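Local structure of uncharacterized protein DUF1185 (Bordetella bronchiseptica RB50, 3BYQ) at residues Glu6-Thr11 with Cys35-Asn40; Asn21-Ala26 with Arg173-Leu178. The protein is of unknown function but, as a DUF1185 family member with a variant of the Bacillus chorismate mutase fold, may take part in amino-acid metabolism. All coordinates share one frame; numbering follows the deposited sequence.

Contact 1 (Glu6-Thr11 with Cys35-Asn40); sequences EIRKRT and CAVIRN
Ile7 to Thr11 run antiparallel to Cys35 to Arg39, the short strand axes at 168° and 4.7 Å apart at their closest, with one irregularity: Arg8 N binds Val37 O (2.8 Å) while Val37 N binds Lys9 O, so two residues face one and make a beta bulge in the hairpin of strands 7-17 and 29-39. Past the bulge, Thr11 and Cys35 join through both N-H groups.

On the face carrying Ile7, Arg10, Ala36 and Ile38, CG1 of Ile7 meets CG2 of Ile38 at 4.0 Å, and the CG of Arg10 rests on the Ala36 CB. Arg10 NE reaches Cys35 O through a water, its NH2 pairs with Glu67, and helix 51-72 covers this face through Leu57, Leu60, Leu63 and Leu64. On the other face the Lys9 chain runs beside Val37, CG to CG2 3.9 Å; chi1 of 66° sets CG between the backbone N and carbonyl carbon. Farther out, NZ leaves for Asp155 and for Glu15 of a second subunit, whose strand continues the sheet from Lys9 to Thr11. The Arg8 chain flanks the other Val37 methyl, NH2 to CG1 3.9 Å, and its charge is answered by Glu161 and Asp155.

At the outer end Glu6 and Arg39 lie side by side. In a salt bridge, Arg39 NE donates to Glu6 OE1 at 2.9 Å, nearly straight (169°) and in the guanidinium plane but well above that of the carboxylate; the bond from Arg39 NH2 to Glu6 OE2 is weak, at 3.3 Å. A water links Glu6 N to Arg39 O.

Apolar packing and backbone bonds thus hold the centre, while the cationic side chains of the bulge residues Arg8 and Lys9 find acidic partners beyond the hairpin, which would offset their charge.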
loop_
_atom_site.group_PDB
_atom_site.type_symbol
_atom_site.label_atom_id
_atom_site.label_comp_id
_atom_site.label_asym_id
_atom_site.label_seq_id
_atom_site.Cartn_x
_atom_site.Cartn_y
_atom_site.Cartn_z
ATOM N N GLU B 6 16.521 22.955 -5.342
ATOM C CA GLU B 6 15.452 23.300 -6.292
ATOM C C GLU B 6 14.171 22.616 -5.847
ATOM O O GLU B 6 14.052 21.419 -5.954
ATOM C CB GLU B 6 15.825 22.845 -7.690
ATOM C CG GLU B 6 17.080 23.505 -8.197
ATOM C CD GLU B 6 17.558 22.933 -9.514
ATOM O OE1 GLU B 6 16.888 22.049 -10.100
ATOM O OE2 GLU B 6 18.627 23.368 -9.957
ATOM N N ILE B 7 13.211 23.410 -5.387
ATOM C CA ILE B 7 11.932 22.881 -4.844
ATOM C C ILE B 7 10.849 22.714 -5.924
ATOM O O ILE B 7 10.490 23.669 -6.628
ATOM C CB ILE B 7 11.387 23.819 -3.731
ATOM C CG1 ILE B 7 12.429 24.061 -2.637
ATOM C CG2 ILE B 7 10.070 23.257 -3.105
ATOM C CD1 ILE B 7 12.031 25.137 -1.649
ATOM N N ARG B 8 10.305 21.504 -6.020
ATOM C CA ARG B 8 9.230 21.206 -6.943
ATOM C C ARG B 8 7.880 21.521 -6.301
ATOM O O ARG B 8 7.010 22.148 -6.877
ATOM C CB ARG B 8 9.281 19.735 -7.377
ATOM C CG ARG B 8 8.151 19.420 -8.328
ATOM C CD ARG B 8 8.290 18.110 -9.063
ATOM N NE ARG B 8 8.308 16.929 -8.222
ATOM C CZ ARG B 8 7.246 16.210 -7.887
ATOM N NH1 ARG B 8 6.049 16.585 -8.241
ATOM N NH2 ARG B 8 7.399 15.130 -7.133
ATOM N N LYS B 9 7.727 21.010 -5.088
ATOM C CA LYS B 9 6.486 21.193 -4.328
ATOM C C LYS B 9 6.709 21.079 -2.861
ATOM O O LYS B 9 7.733 20.584 -2.412
ATOM C CB LYS B 9 5.402 20.208 -4.798
ATOM C CG LYS B 9 5.697 18.795 -4.526
ATOM C CD LYS B 9 4.715 17.878 -5.254
ATOM C CE LYS B 9 3.316 17.947 -4.736
ATOM N NZ LYS B 9 2.415 17.091 -5.640
ATOM N N ARG B 10 5.726 21.569 -2.130
ATOM C CA ARG B 10 5.747 21.582 -0.673
ATOM C C ARG B 10 4.371 21.208 -0.160
ATOM O O ARG B 10 3.369 21.388 -0.850
ATOM C CB ARG B 10 6.082 22.992 -0.183
ATOM C CG ARG B 10 7.519 23.432 -0.373
ATOM C CD ARG B 10 7.691 24.887 -0.071
ATOM N NE ARG B 10 7.502 25.186 1.348
ATOM C CZ ARG B 10 7.525 26.392 1.888
ATOM N NH1 ARG B 10 7.835 27.442 1.160
ATOM N NH2 ARG B 10 7.285 26.527 3.188
ATOM N N THR B 11 4.336 20.608 1.014
ATOM C CA THR B 11 3.072 20.369 1.686
ATOM C C THR B 11 3.175 20.796 3.129
ATOM O O THR B 11 4.242 20.721 3.757
ATOM C CB THR B 11 2.562 18.914 1.602
ATOM O OG1 THR B 11 3.452 18.054 2.337
ATOM C CG2 THR B 11 2.438 18.484 0.134
ATOM N N CYS B 35 6.792 19.834 4.545
ATOM C CA CYS B 35 7.630 19.040 3.643
ATOM C C CYS B 35 7.954 19.806 2.368
ATOM O O CYS B 35 7.130 20.600 1.845
ATOM C CB CYS B 35 6.879 17.791 3.205
ATOM S SG CYS B 35 6.234 16.744 4.592
ATOM N N ALA B 36 9.150 19.531 1.863
ATOM C CA ALA B 36 9.613 20.050 0.580
ATOM C C ALA B 36 10.236 18.910 -0.228
ATOM O O ALA B 36 11.058 18.130 0.302
ATOM C CB ALA B 36 10.647 21.167 0.757
ATOM N N VAL B 37 9.859 18.890 -1.509
ATOM C CA VAL B 37 10.358 17.937 -2.492
ATOM C C VAL B 37 11.343 18.682 -3.355
ATOM O O VAL B 37 10.998 19.675 -3.972
ATOM C CB VAL B 37 9.243 17.355 -3.359
ATOM C CG1 VAL B 37 9.817 16.411 -4.390
ATOM C CG2 VAL B 37 8.195 16.639 -2.489
ATOM N N ILE B 38 12.588 18.219 -3.321
ATOM C CA ILE B 38 13.678 18.837 -4.068
ATOM C C ILE B 38 14.383 17.855 -4.987
ATOM O O ILE B 38 14.284 16.675 -4.825
ATOM C CB ILE B 38 14.699 19.545 -3.164
ATOM C CG1 ILE B 38 15.658 18.566 -2.454
ATOM C CG2 ILE B 38 13.982 20.461 -2.140
ATOM C CD1 ILE B 38 16.910 19.251 -1.792
ATOM N N ARG B 39 15.025 18.386 -6.017
ATOM C CA ARG B 39 15.819 17.554 -6.910
ATOM C C ARG B 39 17.015 17.051 -6.130
ATOM O O ARG B 39 17.597 17.776 -5.317
ATOM C CB ARG B 39 16.294 18.368 -8.117
ATOM C CG ARG B 39 17.053 17.542 -9.132
ATOM C CD ARG B 39 17.341 18.346 -10.389
ATOM N NE ARG B 39 18.224 19.464 -10.114
ATOM C CZ ARG B 39 19.553 19.383 -10.012
ATOM N NH1 ARG B 39 20.158 18.216 -10.105
ATOM N NH2 ARG B 39 20.259 20.491 -9.767
ATOM N N ASN B 40 17.389 15.805 -6.389
ATOM C CA ASN B 40 18.580 15.237 -5.795
ATOM C C ASN B 40 19.762 15.450 -6.730
ATOM O O ASN B 40 19.848 14.785 -7.752
ATOM C CB ASN B 40 18.416 13.728 -5.561
ATOM C CG ASN B 40 19.574 13.110 -4.821
ATOM O OD1 ASN B 40 20.604 13.740 -4.641
ATOM N ND2 ASN B 40 19.401 11.869 -4.371
HETATM O O HOH W 1 17.687 20.442 -5.338
HETATM O O HOH W 2 6.645 22.973 3.201
#

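Contact 2 (Asn21-Ala26 with Arg173-Leu178); sequences NGPAPA and RVHARL. With EDO (1,2-ethanediol), chain R; EDO (1,2-ethanediol), chain C.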
loop_
_atom_site.group_PDB
_atom_site.type_symbol
_atom_site.label_atom_id
_atom_site.label_comp_id
_atom_site.label_asym_id
_atom_site.label_seq_id
_atom_site.Cartn_x
_atom_site.Cartn_y
_atom_site.Cartn_z
ATOM N N ASN B 21 -11.240 8.209 21.662
ATOM C CA ASN B 21 -12.338 7.468 22.288
ATOM C C ASN B 21 -12.352 7.441 23.815
ATOM O O ASN B 21 -13.063 6.653 24.443
ATOM C CB ASN B 21 -12.453 6.061 21.647
ATOM C CG ASN B 21 -12.690 6.135 20.104
ATOM O OD1 ASN B 21 -11.945 5.543 19.288
ATOM N ND2 ASN B 21 -13.695 6.907 19.709
ATOM N N GLY B 22 -11.558 8.327 24.393
ATOM C CA GLY B 22 -11.458 8.511 25.830
ATOM C C GLY B 22 -11.979 9.893 26.174
ATOM O O GLY B 22 -12.446 10.615 25.295
ATOM N N PRO B 23 -11.880 10.289 27.443
ATOM C CA PRO B 23 -12.315 11.627 27.850
ATOM C C PRO B 23 -11.482 12.685 27.153
ATOM O O PRO B 23 -10.249 12.690 27.251
ATOM C CB PRO B 23 -12.090 11.632 29.359
ATOM C CG PRO B 23 -11.535 10.318 29.725
ATOM C CD PRO B 23 -11.192 9.560 28.519
ATOM N N ALA B 24 -12.146 13.559 26.428
ATOM C CA ALA B 24 -11.441 14.525 25.601
ATOM C C ALA B 24 -10.691 15.527 26.457
ATOM O O ALA B 24 -11.195 15.944 27.481
ATOM C CB ALA B 24 -12.401 15.241 24.643
ATOM N N PRO B 25 -9.479 15.911 26.054
ATOM C CA PRO B 25 -8.764 16.916 26.817
ATOM C C PRO B 25 -9.334 18.299 26.557
ATOM O O PRO B 25 -9.985 18.511 25.557
ATOM C CB PRO B 25 -7.346 16.813 26.266
ATOM C CG PRO B 25 -7.541 16.350 24.903
ATOM C CD PRO B 25 -8.663 15.407 24.944
ATOM N N ALA B 26 -9.030 19.237 27.449
ATOM C CA ALA B 26 -9.541 20.615 27.363
ATOM C C ALA B 26 -9.230 21.245 26.024
ATOM O O ALA B 26 -10.052 21.960 25.431
ATOM C CB ALA B 26 -8.951 21.474 28.502
ATOM N N ARG B 173 0.108 13.438 24.203
ATOM C CA ARG B 173 -0.940 12.554 23.654
ATOM C C ARG B 173 -2.279 12.907 24.330
ATOM O O ARG B 173 -2.334 13.214 25.539
ATOM C CB ARG B 173 -0.665 11.091 23.923
ATOM C CG ARG B 173 0.594 10.536 23.265
ATOM C CD ARG B 173 0.753 9.012 23.455
ATOM N NE ARG B 173 0.874 8.659 24.862
ATOM C CZ ARG B 173 1.979 8.831 25.569
ATOM N NH1 ARG B 173 3.064 9.349 25.024
ATOM N NH2 ARG B 173 1.978 8.491 26.849
ATOM N N VAL B 174 -3.357 12.782 23.581
ATOM C CA VAL B 174 -4.684 13.215 24.094
ATOM C C VAL B 174 -5.187 12.473 25.309
ATOM O O VAL B 174 -5.943 13.050 26.083
ATOM C CB VAL B 174 -5.793 13.231 22.987
ATOM C CG1 VAL B 174 -5.434 14.293 21.933
ATOM C CG2 VAL B 174 -5.924 11.816 22.391
ATOM N N HIS B 175 -4.729 11.233 25.494
ATOM C CA HIS B 175 -5.091 10.411 26.671
ATOM C C HIS B 175 -3.879 9.880 27.399
ATOM O O HIS B 175 -3.903 8.801 27.951
ATOM C CB HIS B 175 -6.033 9.253 26.315
ATOM C CG HIS B 175 -7.257 9.702 25.607
ATOM N ND1 HIS B 175 -8.013 10.781 26.022
ATOM C CD2 HIS B 175 -7.860 9.213 24.502
ATOM C CE1 HIS B 175 -9.019 10.945 25.178
ATOM N NE2 HIS B 175 -8.954 10.003 24.257
ATOM N N ALA B 176 -2.821 10.666 27.409
ATOM C CA ALA B 176 -1.605 10.285 28.135
ATOM C C ALA B 176 -1.940 9.962 29.588
ATOM O O ALA B 176 -2.555 10.778 30.323
ATOM C CB ALA B 176 -0.539 11.355 28.039
ATOM N N ARG B 177 -1.502 8.780 30.000
ATOM C CA ARG B 177 -1.750 8.262 31.358
ATOM C C ARG B 177 -0.821 7.167 31.866
ATOM O O ARG B 177 -1.235 6.314 32.634
ATOM C CB ARG B 177 -3.197 7.799 31.428
ATOM C CG ARG B 177 -3.569 6.649 30.511
ATOM C CD ARG B 177 -5.081 6.586 30.419
ATOM N NE ARG B 177 -5.614 5.390 29.747
ATOM C CZ ARG B 177 -5.838 5.287 28.437
ATOM N NH1 ARG B 177 -5.477 6.240 27.593
ATOM N NH2 ARG B 177 -6.393 4.189 27.957
ATOM N N LEU B 178 0.448 7.257 31.478
ATOM C CA LEU B 178 1.440 6.247 31.833
ATOM C C LEU B 178 2.524 6.715 32.772
ATOM O O LEU B 178 3.558 6.054 32.920
ATOM C CB LEU B 178 2.070 5.648 30.585
ATOM C CG LEU B 178 1.089 4.877 29.697
ATOM C CD1 LEU B 178 1.781 4.494 28.393
ATOM C CD2 LEU B 178 0.450 3.680 30.383
HETATM C C1 EDO R . -6.404 10.901 30.661
HETATM O O1 EDO R . -5.156 11.493 30.253
HETATM C C2 EDO R . -7.406 10.767 29.504
HETATM O O2 EDO R . -7.637 11.974 28.748
HETATM C C1 EDO C . 0.587 7.494 37.163
HETATM O O1 EDO C . 1.744 6.872 37.738
HETATM C C2 EDO C . -0.075 6.534 36.183
HETATM O O2 EDO C . -1.333 7.065 35.747
#
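The His175 ring carries this contact, held between Gly22 of the other loop and its own neighbour Val174. Gly22 CA lies over one face, 3.7 Å from the ring centroid in a CH-pi contact, and Val174 CG2 sits over the centre of the opposite face, 3.9 Å above the plane. At the rim, CE1 approaches Pro23 O to 3.0 Å. Next along, ND1 shares a hydrogen bond of 3.0 Å with O2 of a 1,2-ethanediol, probably from the crystallisation liquor; that hydroxyl also donates to Pro23 O, and the glycol's other hydroxyl to Ala176 O at 2.7 Å. NE2 is taken by the backbone N of Glu20.

Beside the ring, Pro25 CG packs on Val174 CB at 4.1 Å. One step outward, Arg177 NH1 donates to His175 O (3.0 Å), while its NH2 forms a salt bridge with Glu91 and a hydrogen bond with Glu47 O, both of a third subunit whose Tyr46 packs on Pro23.

Packing on both faces and the bond from Glu20 N should restrict the ring's rotation, whereas the ND1 bond depends on the glycol; the loops are joined by the ring, Pro25 on Val174 and, in this crystal, the glycol.

Contact 1 is largely buried and joins paired strands of the sheet; contact 2 is a surface meeting of two irregular loops on the opposite side of the chain's centre, the centres about 35 Å apart. The 21-26 loop connects the two strands that contact 1 pairs, so contact 1 lies at the open end of the hairpin and contact 2 at its connecting loop, which meets the separate 173-178 loop. Backbone hydrogen bonds, apolar side chains and one peripheral salt bridge make the first, whereas the second depends on ring packing and a bound glycol. Each borders another subunit: contact 1 passes its sheet on to the second, contact 2 meets the third through arginine and glutamate side chains.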